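PDB 1PMH: beta-1,4-mannanase from Caldicellulosiruptor saccharolyticus, which binds beta-1,4-mannan chains through this carbohydrate-binding module, the parent enzyme probably hydrolysing mannosidic linkages in the same polysaccharides. Local coordinates for residues L27-K32 with V52-N57; S84-M89 with R179-D184; G102-V107 with S118-T123. All blocks are in the same frame, centred on the assembly; numbering follows the deposited sequence.

Contact 1: residues L27-K32 with V52-N57. With EDO (1,2-ethanediol), chain D.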
loop_
_atom_site.group_PDB
_atom_site.type_symbol
_atom_site.label_atom_id
_atom_site.label_comp_id
_atom_site.label_asym_id
_atom_site.label_seq_id
_atom_site.Cartn_x
_atom_site.Cartn_y
_atom_site.Cartn_z
ATOM N N LEU A 27 8.284 8.350 6.712
ATOM C CA LEU A 27 6.934 7.905 7.038
ATOM C C LEU A 27 5.975 9.067 7.253
ATOM O O LEU A 27 4.833 9.012 6.834
ATOM C CB LEU A 27 6.935 6.921 8.208
ATOM C CG LEU A 27 7.489 5.539 7.870
ATOM C CD1 LEU A 27 7.740 4.727 9.126
ATOM C CD2 LEU A 27 6.618 4.762 6.919
ATOM N N LYS A 28 6.413 10.055 8.037
ATOM C CA LYS A 28 5.705 11.319 8.195
ATOM C C LYS A 28 4.300 11.103 8.744
ATOM O O LYS A 28 4.155 10.837 9.941
ATOM C CB LYS A 28 5.776 12.186 6.925
ATOM C CG LYS A 28 7.182 12.486 6.395
ATOM C CD LYS A 28 7.946 13.519 7.230
ATOM C CE LYS A 28 9.003 14.295 6.423
ATOM N NZ LYS A 28 9.933 13.571 5.467
ATOM N N CYS A 29 3.257 11.242 7.933
ATOM C CA CYS A 29 1.892 11.020 8.379
ATOM C C CYS A 29 1.624 9.608 8.820
ATOM O O CYS A 29 0.682 9.352 9.582
ATOM C CB CYS A 29 0.915 11.377 7.279
ATOM S SG CYS A 29 1.081 10.348 5.784
ATOM N N ILE A 30 2.444 8.656 8.399
ATOM C CA ILE A 30 2.354 7.298 8.886
ATOM C C ILE A 30 3.115 7.235 10.194
ATOM O O ILE A 30 4.334 7.357 10.206
ATOM C CB ILE A 30 2.916 6.303 7.849
ATOM C CG1 ILE A 30 2.189 6.377 6.519
ATOM C CG2 ILE A 30 2.857 4.909 8.480
ATOM C CD1 ILE A 30 2.961 5.775 5.366
ATOM N N LYS A 31 2.407 7.054 11.308
ATOM C CA LYS A 31 2.984 7.092 12.652
ATOM C C LYS A 31 3.496 5.751 13.170
ATOM O O LYS A 31 4.280 5.734 14.101
ATOM C CB LYS A 31 1.949 7.627 13.642
ATOM C CG LYS A 31 1.445 8.986 13.268
ATOM C CD LYS A 31 2.537 9.996 12.973
ATOM C CE LYS A 31 2.007 11.341 12.676
ATOM N NZ LYS A 31 3.115 12.249 12.321
ATOM N N LYS A 32 3.005 4.657 12.624
ATOM C CA LYS A 32 3.404 3.323 13.055
ATOM C C LYS A 32 3.072 2.347 11.972
ATOM O O LYS A 32 2.059 2.479 11.292
ATOM C CB LYS A 32 2.702 2.908 14.353
ATOM C CG LYS A 32 3.221 1.625 14.993
ATOM C CD LYS A 32 2.478 1.303 16.259
ATOM C CE LYS A 32 2.833 -0.098 16.673
ATOM N NZ LYS A 32 4.271 -0.176 17.043
ATOM N N VAL A 52 -2.140 6.162 10.696
ATOM C CA VAL A 52 -1.915 7.443 10.033
ATOM C C VAL A 52 -2.638 8.550 10.804
ATOM O O VAL A 52 -3.638 8.334 11.503
ATOM C CB VAL A 52 -2.307 7.438 8.541
ATOM C CG1 VAL A 52 -1.739 6.272 7.846
ATOM C CG2 VAL A 52 -3.801 7.494 8.335
ATOM N N GLU A 53 -2.113 9.750 10.603
ATOM C CA GLU A 53 -2.745 10.977 11.024
ATOM C C GLU A 53 -2.617 12.014 9.930
ATOM O O GLU A 53 -1.511 12.325 9.510
ATOM C CB GLU A 53 -2.116 11.511 12.314
ATOM C CG GLU A 53 -2.033 10.535 13.478
ATOM C CD GLU A 53 -1.455 11.155 14.729
ATOM O OE1 GLU A 53 -1.350 12.396 14.798
ATOM O OE2 GLU A 53 -1.152 10.383 15.663
ATOM N N PHE A 54 -3.747 12.520 9.464
ATOM C CA PHE A 54 -3.750 13.572 8.465
ATOM C C PHE A 54 -4.210 14.870 9.109
ATOM O O PHE A 54 -5.054 14.842 9.989
ATOM C CB PHE A 54 -4.631 13.226 7.265
ATOM C CG PHE A 54 -4.241 11.977 6.511
ATOM C CD1 PHE A 54 -2.931 11.718 6.197
ATOM C CD2 PHE A 54 -5.208 11.104 6.092
ATOM C CE1 PHE A 54 -2.614 10.603 5.414
ATOM C CE2 PHE A 54 -4.895 9.996 5.321
ATOM C CZ PHE A 54 -3.595 9.750 5.011
ATOM N N ASN A 55 -3.661 15.973 8.603
ATOM C CA ASN A 55 -4.007 17.328 9.073
ATOM C C ASN A 55 -4.914 18.015 8.049
ATOM O O ASN A 55 -4.561 18.130 6.875
ATOM C CB ASN A 55 -2.704 18.104 9.197
ATOM C CG ASN A 55 -2.886 19.444 9.908
ATOM O OD1 ASN A 55 -3.869 20.123 9.661
ATOM N ND2 ASN A 55 -1.982 19.775 10.836
ATOM N N PRO A 56 -6.094 18.453 8.488
ATOM C CA PRO A 56 -7.060 18.960 7.503
ATOM C C PRO A 56 -6.652 20.273 6.801
ATOM O O PRO A 56 -7.215 20.643 5.784
ATOM C CB PRO A 56 -8.324 19.124 8.367
ATOM C CG PRO A 56 -7.799 19.357 9.747
ATOM C CD PRO A 56 -6.626 18.425 9.871
ATOM N N ASN A 57 -5.675 20.967 7.355
ATOM C CA ASN A 57 -5.173 22.180 6.742
ATOM C C ASN A 57 -4.116 21.937 5.684
ATOM O O ASN A 57 -3.656 22.886 5.050
ATOM C CB ASN A 57 -4.586 23.071 7.826
ATOM C CG ASN A 57 -5.639 23.488 8.852
ATOM O OD1 ASN A 57 -6.727 23.924 8.456
ATOM N ND2 ASN A 57 -5.468 23.266 10.059
HETATM C C1 EDO D . 1.152 14.124 10.896
HETATM O O1 EDO D . 2.531 14.353 10.749
HETATM C C2 EDO D . 0.663 14.221 9.474
HETATM O O2 EDO D . -0.474 15.013 9.663
#

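Contact 2: residues S84-M89 with R179-D184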
loop_
_atom_site.group_PDB
_atom_site.type_symbol
_atom_site.label_atom_id
_atom_site.label_comp_id
_atom_site.label_asym_id
_atom_site.label_seq_id
_atom_site.Cartn_x
_atom_site.Cartn_y
_atom_site.Cartn_z
ATOM N N SER A 84 2.437 -6.589 -13.617
ATOM C CA SER A 84 1.573 -5.800 -12.768
ATOM C C SER A 84 2.014 -5.857 -11.315
ATOM O O SER A 84 2.672 -6.797 -10.886
ATOM C CB SER A 84 0.098 -6.248 -12.887
ATOM O OG SER A 84 -0.123 -7.547 -12.398
ATOM N N VAL A 85 1.594 -4.850 -10.572
ATOM C CA VAL A 85 1.630 -4.832 -9.092
ATOM C C VAL A 85 0.194 -4.677 -8.613
ATOM O O VAL A 85 -0.479 -3.746 -9.007
ATOM C CB VAL A 85 2.515 -3.690 -8.548
ATOM C CG1 VAL A 85 2.416 -3.667 -7.017
ATOM C CG2 VAL A 85 3.974 -3.928 -9.004
ATOM N N GLU A 86 -0.234 -5.617 -7.795
ATOM C CA GLU A 86 -1.576 -5.684 -7.275
ATOM C C GLU A 86 -1.553 -5.506 -5.765
ATOM O O GLU A 86 -0.564 -5.853 -5.107
ATOM C CB GLU A 86 -2.160 -7.064 -7.597
ATOM C CG GLU A 86 -3.632 -7.207 -7.286
ATOM C CD GLU A 86 -4.176 -8.489 -7.852
ATOM O OE1 GLU A 86 -3.719 -8.868 -8.972
ATOM O OE2 GLU A 86 -5.108 -9.051 -7.225
ATOM N N PHE A 87 -2.603 -4.967 -5.176
ATOM C CA PHE A 87 -2.679 -4.777 -3.730
ATOM C C PHE A 87 -4.127 -4.647 -3.308
ATOM O O PHE A 87 -5.004 -4.329 -4.129
ATOM C CB PHE A 87 -1.891 -3.529 -3.316
ATOM C CG PHE A 87 -2.509 -2.269 -3.840
ATOM C CD1 PHE A 87 -3.500 -1.617 -3.101
ATOM C CD2 PHE A 87 -2.215 -1.816 -5.112
ATOM C CE1 PHE A 87 -4.187 -0.568 -3.635
ATOM C CE2 PHE A 87 -2.918 -0.720 -5.642
ATOM C CZ PHE A 87 -3.877 -0.103 -4.892
ATOM N N GLU A 88 -4.354 -4.852 -2.003
ATOM C CA GLU A 88 -5.623 -4.558 -1.361
ATOM C C GLU A 88 -5.343 -3.588 -0.221
ATOM O O GLU A 88 -4.424 -3.781 0.563
ATOM C CB GLU A 88 -6.270 -5.846 -0.804
ATOM C CG GLU A 88 -6.613 -6.878 -1.870
ATOM C CD GLU A 88 -7.255 -8.147 -1.330
ATOM O OE1 GLU A 88 -8.369 -8.027 -0.818
ATOM O OE2 GLU A 88 -6.682 -9.250 -1.506
HETATM N N MSE A 89 -6.220 -2.605 -0.113
HETATM C CA MSE A 89 -6.138 -1.561 0.903
HETATM C C MSE A 89 -7.465 -1.475 1.611
HETATM O O MSE A 89 -8.509 -1.513 0.962
HETATM C CB MSE A 89 -5.791 -0.276 0.182
HETATM C CG MSE A 89 -5.650 0.898 1.043
HETATM SE SE MSE A 89 -5.380 2.519 -0.021
HETATM C CE MSE A 89 -4.038 2.056 -0.927
ATOM N N ARG A 179 1.219 -8.016 -4.452
ATOM C CA ARG A 179 1.777 -9.034 -5.320
ATOM C C ARG A 179 2.418 -8.396 -6.539
ATOM O O ARG A 179 1.845 -7.497 -7.174
ATOM C CB ARG A 179 0.707 -10.033 -5.788
ATOM C CG ARG A 179 0.087 -10.790 -4.625
ATOM C CD ARG A 179 -0.702 -11.971 -5.073
ATOM N NE ARG A 179 -1.943 -11.474 -5.644
ATOM C CZ ARG A 179 -2.828 -12.286 -6.218
ATOM N NH1 ARG A 179 -2.553 -13.569 -6.390
ATOM N NH2 ARG A 179 -3.960 -11.774 -6.679
ATOM N N ILE A 180 3.612 -8.873 -6.908
ATOM C CA ILE A 180 4.280 -8.520 -8.164
ATOM C C ILE A 180 4.082 -9.744 -9.044
ATOM O O ILE A 180 4.537 -10.843 -8.704
ATOM C CB ILE A 180 5.749 -8.162 -7.903
ATOM C CG1 ILE A 180 5.890 -7.027 -6.868
ATOM C CG2 ILE A 180 6.468 -7.927 -9.249
ATOM C CD1 ILE A 180 7.356 -6.863 -6.460
ATOM N N ARG A 181 3.344 -9.544 -10.142
ATOM C CA ARG A 181 2.676 -10.640 -10.837
ATOM C C ARG A 181 3.028 -10.650 -12.321
ATOM O O ARG A 181 3.126 -9.590 -12.924
ATOM C CB ARG A 181 1.147 -10.552 -10.720
ATOM C CG ARG A 181 0.609 -10.495 -9.317
ATOM C CD ARG A 181 -0.904 -10.528 -9.266
ATOM N NE ARG A 181 -1.384 -11.888 -9.497
ATOM C CZ ARG A 181 -2.600 -12.243 -9.898
ATOM N NH1 ARG A 181 -3.505 -11.331 -10.161
ATOM N NH2 ARG A 181 -2.869 -13.520 -10.134
ATOM N N PRO A 182 3.116 -11.827 -12.919
ATOM C CA PRO A 182 3.146 -11.896 -14.396
ATOM C C PRO A 182 1.839 -11.519 -15.087
ATOM O O PRO A 182 1.795 -11.189 -16.288
ATOM C CB PRO A 182 3.549 -13.343 -14.667
ATOM C CG PRO A 182 3.010 -14.121 -13.457
ATOM C CD PRO A 182 3.228 -13.161 -12.304
ATOM N N GLU A 183 0.736 -11.555 -14.344
ATOM C CA GLU A 183 -0.558 -11.229 -14.916
ATOM C C GLU A 183 -0.630 -9.793 -15.422
ATOM O O GLU A 183 -0.158 -8.872 -14.749
ATOM C CB GLU A 183 -1.657 -11.483 -13.875
ATOM C CG GLU A 183 -2.000 -12.938 -13.618
ATOM C CD GLU A 183 -0.989 -13.761 -12.856
ATOM O OE1 GLU A 183 -0.068 -13.224 -12.211
ATOM O OE2 GLU A 183 -1.115 -14.995 -12.964
ATOM N N ASP A 184 -1.257 -9.578 -16.580
ATOM C CA ASP A 184 -1.423 -8.249 -17.119
ATOM C C ASP A 184 -2.358 -7.445 -16.237
ATOM O O ASP A 184 -3.289 -7.983 -15.674
ATOM C CB ASP A 184 -2.079 -8.368 -18.506
ATOM C CG ASP A 184 -1.309 -9.256 -19.470
ATOM O OD1 ASP A 184 -1.231 -10.503 -19.264
ATOM O OD2 ASP A 184 -0.714 -8.688 -20.433
#

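Contact 3: residues G102-V107 with S118-T123. Unlike the reference sequence in segment 102-107: Ala-104 (reference Pro). With BMA (beta-D-mannopyranose), chain B; BMA (beta-D-mannopyranose), chain C.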
loop_
_atom_site.group_PDB
_atom_site.type_symbol
_atom_site.label_atom_id
_atom_site.label_comp_id
_atom_site.label_asym_id
_atom_site.label_seq_id
_atom_site.Cartn_x
_atom_site.Cartn_y
_atom_site.Cartn_z
ATOM N N GLY A 102 -10.177 13.722 1.947
ATOM C CA GLY A 102 -9.898 12.401 1.417
ATOM C C GLY A 102 -8.407 12.237 1.320
ATOM O O GLY A 102 -7.676 13.012 1.902
ATOM N N PHE A 103 -7.963 11.185 0.680
ATOM C CA PHE A 103 -6.542 10.982 0.526
ATOM C C PHE A 103 -6.222 10.465 -0.861
ATOM O O PHE A 103 -7.066 9.955 -1.576
ATOM C CB PHE A 103 -5.956 10.098 1.647
ATOM C CG PHE A 103 -6.269 8.626 1.563
ATOM C CD1 PHE A 103 -5.432 7.772 0.903
ATOM C CD2 PHE A 103 -7.379 8.088 2.201
ATOM C CE1 PHE A 103 -5.673 6.431 0.814
ATOM C CE2 PHE A 103 -7.621 6.737 2.132
ATOM C CZ PHE A 103 -6.766 5.921 1.417
ATOM N N ALA A 104 -4.954 10.622 -1.209
ATOM C CA ALA A 104 -4.384 10.109 -2.444
ATOM C C ALA A 104 -3.384 9.018 -2.105
ATOM O O ALA A 104 -2.805 8.996 -1.019
ATOM C CB ALA A 104 -3.699 11.245 -3.190
ATOM N N TYR A 105 -3.140 8.132 -3.040
ATOM C CA TYR A 105 -2.067 7.178 -2.928
ATOM C C TYR A 105 -1.408 6.986 -4.277
ATOM O O TYR A 105 -1.987 7.223 -5.348
ATOM C CB TYR A 105 -2.488 5.849 -2.288
ATOM C CG TYR A 105 -3.341 5.028 -3.212
ATOM C CD1 TYR A 105 -2.762 4.155 -4.093
ATOM C CD2 TYR A 105 -4.719 5.137 -3.241
ATOM C CE1 TYR A 105 -3.521 3.415 -5.000
ATOM C CE2 TYR A 105 -5.498 4.407 -4.110
ATOM C CZ TYR A 105 -4.891 3.588 -5.039
ATOM O OH TYR A 105 -5.604 2.838 -5.939
ATOM N N LYS A 106 -0.159 6.549 -4.214
ATOM C CA LYS A 106 0.631 6.173 -5.384
ATOM C C LYS A 106 1.347 4.866 -5.092
ATOM O O LYS A 106 1.742 4.617 -3.968
ATOM C CB LYS A 106 1.645 7.234 -5.767
ATOM C CG LYS A 106 1.101 8.629 -5.942
ATOM C CD LYS A 106 2.099 9.592 -6.550
ATOM C CE LYS A 106 1.477 10.938 -6.919
ATOM N NZ LYS A 106 2.511 11.822 -7.553
ATOM N N VAL A 107 1.540 4.091 -6.159
ATOM C CA VAL A 107 2.325 2.873 -6.122
ATOM C C VAL A 107 3.491 3.077 -7.086
ATOM O O VAL A 107 3.259 3.430 -8.256
ATOM C CB VAL A 107 1.480 1.662 -6.513
ATOM C CG1 VAL A 107 2.327 0.407 -6.520
ATOM C CG2 VAL A 107 0.306 1.494 -5.557
ATOM N N SER A 118 -1.863 5.660 -9.497
ATOM C CA SER A 118 -2.273 6.516 -8.409
ATOM C C SER A 118 -3.753 6.753 -8.465
ATOM O O SER A 118 -4.368 6.607 -9.524
ATOM C CB SER A 118 -1.539 7.850 -8.498
ATOM O OG SER A 118 -1.789 8.484 -9.728
ATOM N N GLU A 119 -4.290 7.164 -7.313
ATOM C CA GLU A 119 -5.631 7.695 -7.242
ATOM C C GLU A 119 -5.667 8.854 -6.267
ATOM O O GLU A 119 -4.931 8.886 -5.288
ATOM C CB GLU A 119 -6.664 6.687 -6.799
ATOM C CG GLU A 119 -6.827 5.488 -7.715
ATOM C CD GLU A 119 -8.099 4.737 -7.337
ATOM O OE1 GLU A 119 -9.188 5.134 -7.860
ATOM O OE2 GLU A 119 -8.025 3.789 -6.506
ATOM N N PHE A 120 -6.508 9.812 -6.611
ATOM C CA PHE A 120 -6.706 11.012 -5.829
ATOM C C PHE A 120 -8.107 11.053 -5.247
ATOM O O PHE A 120 -9.024 10.460 -5.775
ATOM C CB PHE A 120 -6.486 12.260 -6.715
ATOM C CG PHE A 120 -5.093 12.346 -7.232
ATOM C CD1 PHE A 120 -4.691 11.642 -8.370
ATOM C CD2 PHE A 120 -4.189 13.160 -6.607
ATOM C CE1 PHE A 120 -3.385 11.738 -8.788
ATOM C CE2 PHE A 120 -2.901 13.263 -7.044
ATOM C CZ PHE A 120 -2.473 12.522 -8.108
ATOM N N ASN A 121 -8.238 11.795 -4.151
ATOM C CA ASN A 121 -9.538 12.085 -3.548
ATOM C C ASN A 121 -10.323 10.844 -3.173
ATOM O O ASN A 121 -11.536 10.770 -3.415
ATOM C CB ASN A 121 -10.346 13.005 -4.457
ATOM C CG ASN A 121 -9.635 14.300 -4.701
ATOM O OD1 ASN A 121 -9.234 14.573 -5.816
ATOM N ND2 ASN A 121 -9.377 15.043 -3.628
ATOM N N ILE A 122 -9.619 9.877 -2.623
ATOM C CA ILE A 122 -10.283 8.695 -2.091
ATOM C C ILE A 122 -11.056 9.081 -0.830
ATOM O O ILE A 122 -10.515 9.692 0.104
ATOM C CB ILE A 122 -9.241 7.602 -1.722
ATOM C CG1 ILE A 122 -8.475 7.156 -2.961
ATOM C CG2 ILE A 122 -9.869 6.415 -1.022
ATOM C CD1 ILE A 122 -9.307 6.494 -4.042
ATOM N N THR A 123 -12.323 8.679 -0.826
ATOM C CA THR A 123 -13.188 8.811 0.332
ATOM C C THR A 123 -13.850 7.463 0.632
ATOM O O THR A 123 -13.602 6.490 -0.065
ATOM C CB THR A 123 -14.267 9.875 0.099
ATOM O OG1 THR A 123 -15.097 9.445 -0.985
ATOM C CG2 THR A 123 -13.651 11.212 -0.315
HETATM C C1 BMA B . 3.971 14.500 -5.866
HETATM C C2 BMA B . 4.472 13.478 -4.892
HETATM C C3 BMA B . 5.996 13.525 -4.923
HETATM C C4 BMA B . 6.491 13.375 -6.372
HETATM C C5 BMA B . 5.787 14.339 -7.303
HETATM C C6 BMA B . 6.185 14.044 -8.739
HETATM O O2 BMA B . 4.025 12.198 -5.279
HETATM O O3 BMA B . 6.502 12.537 -4.016
HETATM O O4 BMA B . 7.829 13.781 -6.447
HETATM O O5 BMA B . 4.395 14.210 -7.192
HETATM O O6 BMA B . 5.693 15.065 -9.533
HETATM C C1 BMA C . -0.413 17.040 -6.517
HETATM C C2 BMA C . -0.112 16.172 -7.716
HETATM C C3 BMA C . 0.818 15.053 -7.269
HETATM C C4 BMA C . 1.952 15.589 -6.450
HETATM C C5 BMA C . 1.487 16.488 -5.295
HETATM C C6 BMA C . 2.591 17.113 -4.482
HETATM O O2 BMA C . 0.558 16.949 -8.692
HETATM O O3 BMA C . 1.239 14.243 -8.361
HETATM O O4 BMA C . 2.575 14.449 -5.908
HETATM O O5 BMA C . 0.693 17.536 -5.830
HETATM O O6 BMA C . 3.493 17.815 -5.308
#

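Contact 1: residues L27-K32 with V52-N57
The backbone oxygen of Cys-29 takes two donors from the strand ending at Glu-53: Glu-53 N donates to Cys-29 O over 3.0 Å, and Val-52 CA brings a CA-H...O contact to Cys-29 O at 3.3 Å, a strong and a weak donor thus sharing one acceptor. A further bond, from Ile-30 N to Leu-27 O, closes the type II' beta turn that runs from Leu-27 to Ile-30. Lys-31 reaches back to the same turn, its NZ donating to Lys-28 O at 3.0 Å from above the carbonyl plane, 41° out of it. The ammonium also gives a bond of 2.7 Å from Lys-31 NZ to O1 of an ethanediol, probably a molecule of the crystallisation liquor, which is held by Asp-61 as well.

Strands 30-36 and 47-53 form a beta hairpin of the jellyroll sandwich. Ile-30 and Val-52 are its antiparallel non-hydrogen-bonded pair here, and just beyond them Lys-31 and Lys-32 both face Asp-51 in a classic beta bulge.

Apolar contact is spread over two places. Ile-30 CG1 meets Val-52 CG1 at 4.1 Å, the two branched side chains crossing at a slant. Cys-29 SG, set between backbone N and carbonyl carbon (chi1 63°), lies at the edge of the Phe-54 ring, 3.7 Å from Phe-54 CE1, as a sulfur-aromatic contact, while Val-52 CG2 lies over one face toward the rim.

Lys-31 and Glu-53 run roughly perpendicular and touch where Lys-31 CG comes 3.8 Å from Glu-53 OE2. Their opposite charges stay apart without a salt bridge, Lys-31 NZ being 5.1 Å from Glu-53 OE1, which has a long, weak ion pair with Lys-170.

Contact 2: residues S84-M89 with R179-D184
Glu-86 spreads its carboxylate between two arginines of the neighbouring strand, one oxygen to each. With CG anti to the backbone N (chi1 -172°) and the chain extended beyond it, the carboxylate is carried out over the charged face to the ends of both. Arg-179 runs alongside Glu-86 in the same direction, their charged planes 76° apart: Glu-86 OE2 lies in the guanidinium plane and takes a hydrogen-bonded salt bridge from Arg-179 NH2 at 3.0 Å, yet the nitrogen comes from well above the carboxylate plane. Arg-181 instead slants across Glu-86, its plane turned 73° from the carboxylate, and Arg-181 NH1 makes the second such salt bridge to Glu-86 OE1, on the syn side at 2.7 Å.

The two guanidiniums are layered face to face. Arg-181 NE sits 3.6 Å above the centre of the Arg-179 group, and Arg-179 NH2 lies over the centre of the Arg-181 group. Two like charges are thereby brought together, a cost that the shared carboxylate probably offsets. Glu-183 CG lies against the opposite face of the Arg-181 guanidinium, toward its rim, and Glu-183 OE1 lies 3.3 Å from Arg-181 NE well out of the plane, so this salt bridge rests on charge alone and completes a four-residue network. Glu-86 OE2 is also hydrogen-bonded to His-141. Ser-84 OG donates to Glu-183 O, just past the end of strand 172-181, at 2.7 Å, tying the departing chain to the sheet.

Beneath the charged face, antiparallel backbone bonds pair Ser-84 with Arg-181 and Glu-86 with Arg-179. Between them Val-85 and Ile-180 turn to the other face, Val-85 CG2 being 4.2 Å from Ile-180 CG1. There Val-85 packs on Val-107 of strand 102-109 in the second sheet of the jellyroll, while strand 84-92 is itself flanked by strands 135-145 and 172-181.

Contact 3: residues G102-V107 with S118-T123
Lys-106 NZ is gripped by two sugars of the bound mannohexaose, while the foot of its side chain packs against Ser-118, with Lys-106 CG 3.8 Å from Ser-118 CB. The ammonium donates from Lys-106 NZ to O2 of one mannose (chain B) at 2.8 Å, and to O3 of the next (chain C) at 2.9 Å. O4 of the chain C sugar and, weakly, O5 of the chain B sugar are further acceptors. The chain is extended beyond CG, which carries the charge out to the junction of the two rings; Glu-115 adds a salt bridge that probably keeps it positive. Three N-H groups serve all these acceptors, so some must be shared.

Phe-120 borders the same pocket: its CE2 comes to 4.1 Å from C2 of the chain C mannose. Behind it Ala-104 CB, at a position that differs from the reference sequence, meets Phe-120 CD2 at 3.9 Å.

The other face of the hairpin is turned inward. Tyr-105 and Glu-119 reach out together with ring and carboxylate planes 88° apart, and Tyr-105 OH donates to the anti lone pair of Glu-119 OE2 at 2.7 Å. Ile-122 CB stands over the centre of the Phe-103 ring in a CH-pi contact, 8° off the normal. Between these pairs the register slips by one: Asn-121, with a positive phi of 57°, and Ile-122 both face Phe-103, a G1 beta bulge.

Strand 102-109 lies between strands 114-122 and 153-165 in its sheet, bonding to the latter at Gln-161, Ala-163 and Gln-165, and the inner face packs on strands 84-92 and 135-145 of the opposing sheet.

In the fold
Contacts 1 and 2 belong to one sheet of the jellyroll, where strands 47-53 and 172-181 are neighbours; their centres are 26 Å apart, on opposite sides of the chain's centre. Contact 3 lies in the other sheet, its centre about 14 Å from that of contact 1 and 18 Å from that of contact 2. Along the chain, contact 1 closes before the others open, and contact 3 is nested inside the long loop closed by contact 2. The contacts meet in the core: Phe-54, just past strand 47-53, packs on Phe-103, Phe-87 on Tyr-105 and Val-107, and selenomethionine Met-89 on Tyr-105 and Phe-103. One sheet thus probably supports the other, whose strand 102-109 carries Lys-106 to the sugar.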